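Local coordinates for putative sugar binding protein (Bacteroides vulgatus ATCC 8482, PDB 3KEZ) that probably binds sugars or other nutrients at the outer membrane as a calcium-containing member of the SusD family, at residues I255-V260 with P333-S338; E339-A344 with L361-Q366. All coordinates share one frame; numbering follows the deposited sequence.

Contact 1: residues I255-V260 with P333-S338; sequences ILFEIV and PLIRLS
Leu256 and Phe257 both present their backbone N-H groups to the carbonyl of Ile335, the signature of a classic beta bulge in the small two-stranded antiparallel sheet formed by strands 255-259 and 332-336. Leu256 N lies 2.7 Å from Ile335 O and Phe257 N 3.1 Å from the same oxygen. The two donors approach from one face of the carbonyl plane, the shorter bond being the more bent (N-H...O angles 145° and 163°). Phe257 returns the link through its own carbonyl, whose lone pair takes Ile335 N at 3.1 Å. The register therefore slips by one residue between the hydrogen-bonded pair Phe257-Ile335 and the non-hydrogen-bonded pair Ile255-Arg336.

The well-buried side is that of Phe257 and Ile335, closed over by helix 195-209. Ile335 CD1 reaches the edge of the Phe257 ring near its plane and also touches Phe257 CB at 4.0 Å. Leu256, likewise buried, extends the apolar layer along the first turn of helix 337-350, where its CG sits 3.8 Å from Leu337 N, and helix 212-229 packs against both leucines. Arg336, at the N-cap position, is buried too, its guanidinium charge met by salt bridges with Glu254, Glu391 and Glu395.

Leu334 and Ile255, by contrast, remain partly open to solvent. Leu334 lies beside Phe257, the two side chains pointing the same way. Its CD2 methyl alone bridges Phe257 CE2 and Ile259 CG1, at 3.8 and 4.0 Å respectively. Ile259 in turn lies next to Asn261, a calcium ligand, which places this end of the sheet by the metal site. Ile255 carries CG1 beside its backbone N (chi1 -58°), and from there its terminal CD1 reaches Pro333 CB at 3.6 Å.

Contact 2: residues E339-A344 with L361-Q366; sequences EAYLNA and LNSIVQ
Tyr341 and Leu342 of helix 337-350 pack on Leu361, Ser363 and Ile364 of the next helix, 354-368, forming a helical hairpin in the part of the SusD fold assigned to the TPR clan. The axes of the two segments approach to 9.0 Å and run in broadly opposing directions, at 132°.

Aliphatic contacts make up the centre. Ile364 points at the facing helix and sets both CG1 and CD1 against Tyr341 CB, the former at 3.9 Å. The same CG1 lies 4.2 Å from Leu342 CG, so this one side chain is lodged between two successive residues. Further along, the side chains of two leucines cross at a slant, their closest atoms being Leu342 CD2 and Leu361 CD1 at 3.9 Å. Leu361 starts out pointing away from the other helix, but with CG anti to its backbone N (chi1 -159°) its end swings back to make this contact.

Across this pair of helices, the tyrosine ring is met on one side. Ser363 CB comes obliquely to it, 3.5 Å from Tyr341 CE2, while Ile364 CD1 also approaches at a slant. The phenol oxygen continues beyond the pair to a hydrogen bond with Glu227 on helix 212-229.

Polar bonds run within the first helix and to other helices. Asn343 ND2 donates to Glu339 OE2 at 3.2 Å, one turn back, coming from above the carboxylate plane. That oxygen also takes salt bridges from Arg204 and Arg388, charges that would probably stabilise the buried carboxylate.

No hydrogen bond joins the two segments. Their association thus rests on van der Waals packing of carbon atoms from leucine, isoleucine, tyrosine and the serine CB, while the directional bonds of Tyr341, Glu339 and Asn343 tie helix 337-350 to its other neighbours.

How the contacts relate
Following the chain from the N terminus, strand 255-259 comes first, and contact 1 closes a loop of 72 residues when strand 332-336 returns beside it. All five calcium ligands, Asn261, Gln322, Glu325, Asp329 and Asn331, lie in that loop, near its two ends. The chain then runs straight into helix 337-350, whose first turn still belongs to contact 1 and whose following residues open contact 2. The second closure, by helix 354-368, spans only 16 residues. The two loops follow in series without crossing, their centres about 15 Å apart, and they touch where Ser338 OG meets Ile364 CD1. Helix 337-350 thereby joins the calcium-side sheet to the helical hairpin.

Contact 1: residues I255-V260 with P333-S338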
# COMPACT_ATOMS: atom_id res chain seq x y z
N ILE A 255 -12.15 1.41 -6.40
CA ILE A 255 -11.16 0.46 -5.85
C ILE A 255 -10.81 -0.63 -6.87
O ILE A 255 -11.67 -1.43 -7.27
CB ILE A 255 -11.59 -0.21 -4.55
CG1 ILE A 255 -11.89 0.84 -3.45
CG2 ILE A 255 -10.47 -1.23 -4.11
CD1 ILE A 255 -12.82 0.31 -2.30
N LEU A 256 -9.54 -0.68 -7.23
CA LEU A 256 -9.03 -1.57 -8.24
C LEU A 256 -8.53 -2.88 -7.60
O LEU A 256 -8.46 -3.92 -8.26
CB LEU A 256 -7.91 -0.88 -9.01
CG LEU A 256 -8.24 0.46 -9.67
CD1 LEU A 256 -6.96 1.08 -10.40
CD2 LEU A 256 -9.40 0.32 -10.69
N PHE A 257 -8.16 -2.82 -6.34
CA PHE A 257 -7.89 -4.05 -5.59
C PHE A 257 -8.32 -3.85 -4.16
O PHE A 257 -7.81 -2.96 -3.45
CB PHE A 257 -6.43 -4.46 -5.69
CG PHE A 257 -6.08 -5.71 -4.87
CD1 PHE A 257 -6.91 -6.82 -4.86
CD2 PHE A 257 -4.87 -5.78 -4.20
CE1 PHE A 257 -6.57 -7.95 -4.16
CE2 PHE A 257 -4.52 -6.92 -3.48
CZ PHE A 257 -5.38 -8.02 -3.47
N GLU A 258 -9.26 -4.69 -3.75
CA GLU A 258 -9.94 -4.63 -2.46
C GLU A 258 -9.61 -5.91 -1.67
O GLU A 258 -9.68 -7.01 -2.23
CB GLU A 258 -11.46 -4.49 -2.70
CG GLU A 258 -12.27 -4.27 -1.44
CD GLU A 258 -13.73 -3.89 -1.69
OE1 GLU A 258 -14.35 -4.35 -2.66
OE2 GLU A 258 -14.25 -3.15 -0.86
N ILE A 259 -9.14 -5.77 -0.43
CA ILE A 259 -9.12 -6.88 0.51
C ILE A 259 -10.54 -6.99 1.07
O ILE A 259 -11.06 -6.01 1.66
CB ILE A 259 -8.10 -6.72 1.68
CG1 ILE A 259 -6.66 -6.50 1.16
CG2 ILE A 259 -8.20 -7.89 2.65
CD1 ILE A 259 -6.08 -7.65 0.29
N VAL A 260 -11.16 -8.15 0.86
CA VAL A 260 -12.51 -8.45 1.33
C VAL A 260 -12.47 -9.18 2.68
O VAL A 260 -11.93 -10.29 2.77
CB VAL A 260 -13.30 -9.28 0.31
CG1 VAL A 260 -14.70 -9.62 0.84
CG2 VAL A 260 -13.42 -8.50 -1.03
N PRO A 333 -9.35 -0.80 1.03
CA PRO A 333 -9.22 -0.27 -0.34
C PRO A 333 -7.76 -0.11 -0.74
O PRO A 333 -7.26 1.01 -0.87
CB PRO A 333 -9.94 1.08 -0.23
CG PRO A 333 -9.61 1.55 1.15
CD PRO A 333 -9.57 0.28 2.01
N LEU A 334 -7.10 -1.24 -0.98
CA LEU A 334 -5.65 -1.31 -1.02
C LEU A 334 -5.02 -0.56 -2.20
O LEU A 334 -3.99 0.07 -2.05
CB LEU A 334 -5.22 -2.78 -1.03
CG LEU A 334 -3.82 -3.08 -0.53
CD1 LEU A 334 -3.64 -2.53 0.88
CD2 LEU A 334 -3.66 -4.58 -0.59
N ILE A 335 -5.65 -0.67 -3.37
CA ILE A 335 -5.29 0.07 -4.60
C ILE A 335 -6.54 0.76 -5.21
O ILE A 335 -7.57 0.12 -5.50
CB ILE A 335 -4.66 -0.84 -5.70
CG1 ILE A 335 -3.43 -1.59 -5.16
CG2 ILE A 335 -4.31 -0.01 -6.99
CD1 ILE A 335 -2.86 -2.65 -6.11
N ARG A 336 -6.44 2.08 -5.39
CA ARG A 336 -7.51 2.93 -5.86
C ARG A 336 -7.15 3.70 -7.13
O ARG A 336 -6.00 4.13 -7.28
CB ARG A 336 -7.85 3.97 -4.78
CG ARG A 336 -8.45 3.37 -3.52
CD ARG A 336 -9.31 4.39 -2.78
NE ARG A 336 -8.52 5.42 -2.10
CZ ARG A 336 -8.61 6.75 -2.26
NH1 ARG A 336 -9.42 7.30 -3.14
NH2 ARG A 336 -7.84 7.55 -1.52
N LEU A 337 -8.15 3.91 -8.01
CA LEU A 337 -7.98 4.74 -9.20
C LEU A 337 -7.41 6.12 -8.90
O LEU A 337 -6.62 6.64 -9.69
CB LEU A 337 -9.26 4.90 -9.96
CG LEU A 337 -9.17 5.51 -11.35
CD1 LEU A 337 -8.30 4.68 -12.35
CD2 LEU A 337 -10.62 5.65 -11.89
N SER A 338 -7.76 6.70 -7.74
CA SER A 338 -7.21 8.00 -7.32
C SER A 338 -5.68 7.98 -7.30
O SER A 338 -5.07 8.97 -7.66
CB SER A 338 -7.75 8.42 -5.93
OG SER A 338 -9.11 8.78 -5.92

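Contact 2: residues E339-A344 with L361-Q366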
# COMPACT_ATOMS: atom_id res chain seq x y z
N GLU A 339 -5.07 6.85 -6.89
CA GLU A 339 -3.62 6.74 -6.90
C GLU A 339 -3.06 6.73 -8.34
O GLU A 339 -2.01 7.35 -8.58
CB GLU A 339 -3.06 5.54 -6.10
CG GLU A 339 -1.50 5.58 -6.00
CD GLU A 339 -0.85 4.27 -5.64
OE1 GLU A 339 -1.57 3.34 -5.25
OE2 GLU A 339 0.42 4.18 -5.70
N ALA A 340 -3.72 6.06 -9.28
CA ALA A 340 -3.24 6.15 -10.67
C ALA A 340 -3.21 7.60 -11.10
O ALA A 340 -2.22 8.00 -11.71
CB ALA A 340 -4.02 5.29 -11.66
N TYR A 341 -4.23 8.39 -10.77
CA TYR A 341 -4.22 9.82 -11.13
C TYR A 341 -3.01 10.55 -10.52
O TYR A 341 -2.35 11.31 -11.20
CB TYR A 341 -5.51 10.52 -10.73
CG TYR A 341 -6.60 10.41 -11.76
CD1 TYR A 341 -7.36 9.24 -11.87
CD2 TYR A 341 -6.90 11.47 -12.59
CE1 TYR A 341 -8.34 9.12 -12.85
CE2 TYR A 341 -7.89 11.39 -13.54
CZ TYR A 341 -8.60 10.20 -13.67
OH TYR A 341 -9.60 10.10 -14.61
N LEU A 342 -2.78 10.34 -9.22
CA LEU A 342 -1.66 10.98 -8.52
C LEU A 342 -0.29 10.51 -9.01
O LEU A 342 0.67 11.30 -9.07
CB LEU A 342 -1.78 10.77 -7.01
CG LEU A 342 -3.00 11.43 -6.34
CD1 LEU A 342 -3.41 10.66 -5.09
CD2 LEU A 342 -2.69 12.96 -6.08
N ASN A 343 -0.19 9.23 -9.35
CA ASN A 343 1.04 8.72 -9.98
C ASN A 343 1.29 9.37 -11.34
O ASN A 343 2.41 9.79 -11.59
CB ASN A 343 0.97 7.19 -10.09
CG ASN A 343 1.01 6.51 -8.72
OD1 ASN A 343 1.19 7.18 -7.67
ND2 ASN A 343 0.87 5.17 -8.72
N ALA A 344 0.27 9.50 -12.19
CA ALA A 344 0.41 10.18 -13.48
C ALA A 344 0.79 11.64 -13.30
O ALA A 344 1.66 12.13 -14.01
CB ALA A 344 -0.88 10.06 -14.32
N LEU A 361 -3.82 16.10 -11.90
CA LEU A 361 -3.95 16.57 -10.55
C LEU A 361 -5.29 17.25 -10.34
O LEU A 361 -5.88 17.12 -9.28
CB LEU A 361 -2.80 17.48 -10.16
CG LEU A 361 -2.66 17.54 -8.67
CD1 LEU A 361 -2.13 16.20 -8.14
CD2 LEU A 361 -1.74 18.68 -8.30
N ASN A 362 -5.78 17.94 -11.39
CA ASN A 362 -7.01 18.70 -11.27
C ASN A 362 -8.21 17.78 -11.01
O ASN A 362 -9.12 18.17 -10.29
CB ASN A 362 -7.24 19.61 -12.49
CG ASN A 362 -7.57 21.04 -12.11
OD1 ASN A 362 -7.49 21.42 -10.93
ND2 ASN A 362 -7.96 21.83 -13.09
N SER A 363 -8.18 16.57 -11.54
CA SER A 363 -9.24 15.62 -11.29
C SER A 363 -9.35 15.31 -9.77
O SER A 363 -10.46 15.24 -9.24
CB SER A 363 -9.02 14.34 -12.14
OG SER A 363 -9.31 14.58 -13.52
N ILE A 364 -8.22 15.14 -9.09
CA ILE A 364 -8.20 14.92 -7.65
C ILE A 364 -8.62 16.18 -6.89
O ILE A 364 -9.52 16.10 -6.04
CB ILE A 364 -6.88 14.35 -7.16
CG1 ILE A 364 -6.60 13.02 -7.89
CG2 ILE A 364 -6.91 14.11 -5.68
CD1 ILE A 364 -7.76 11.94 -7.82
N VAL A 365 -7.96 17.30 -7.17
CA VAL A 365 -8.30 18.61 -6.60
C VAL A 365 -9.79 18.94 -6.72
O VAL A 365 -10.44 19.24 -5.73
CB VAL A 365 -7.54 19.73 -7.29
CG1 VAL A 365 -8.11 21.09 -6.89
CG2 VAL A 365 -6.04 19.61 -6.98
N GLN A 366 -10.34 18.86 -7.93
CA GLN A 366 -11.72 19.26 -8.16
C GLN A 366 -12.76 18.27 -7.59
O GLN A 366 -13.84 18.67 -7.23
CB GLN A 366 -11.97 19.59 -9.64
CG GLN A 366 -11.13 20.81 -10.01
CD GLN A 366 -11.33 21.33 -11.39
OE1 GLN A 366 -11.59 20.56 -12.31
NE2 GLN A 366 -11.18 22.65 -11.57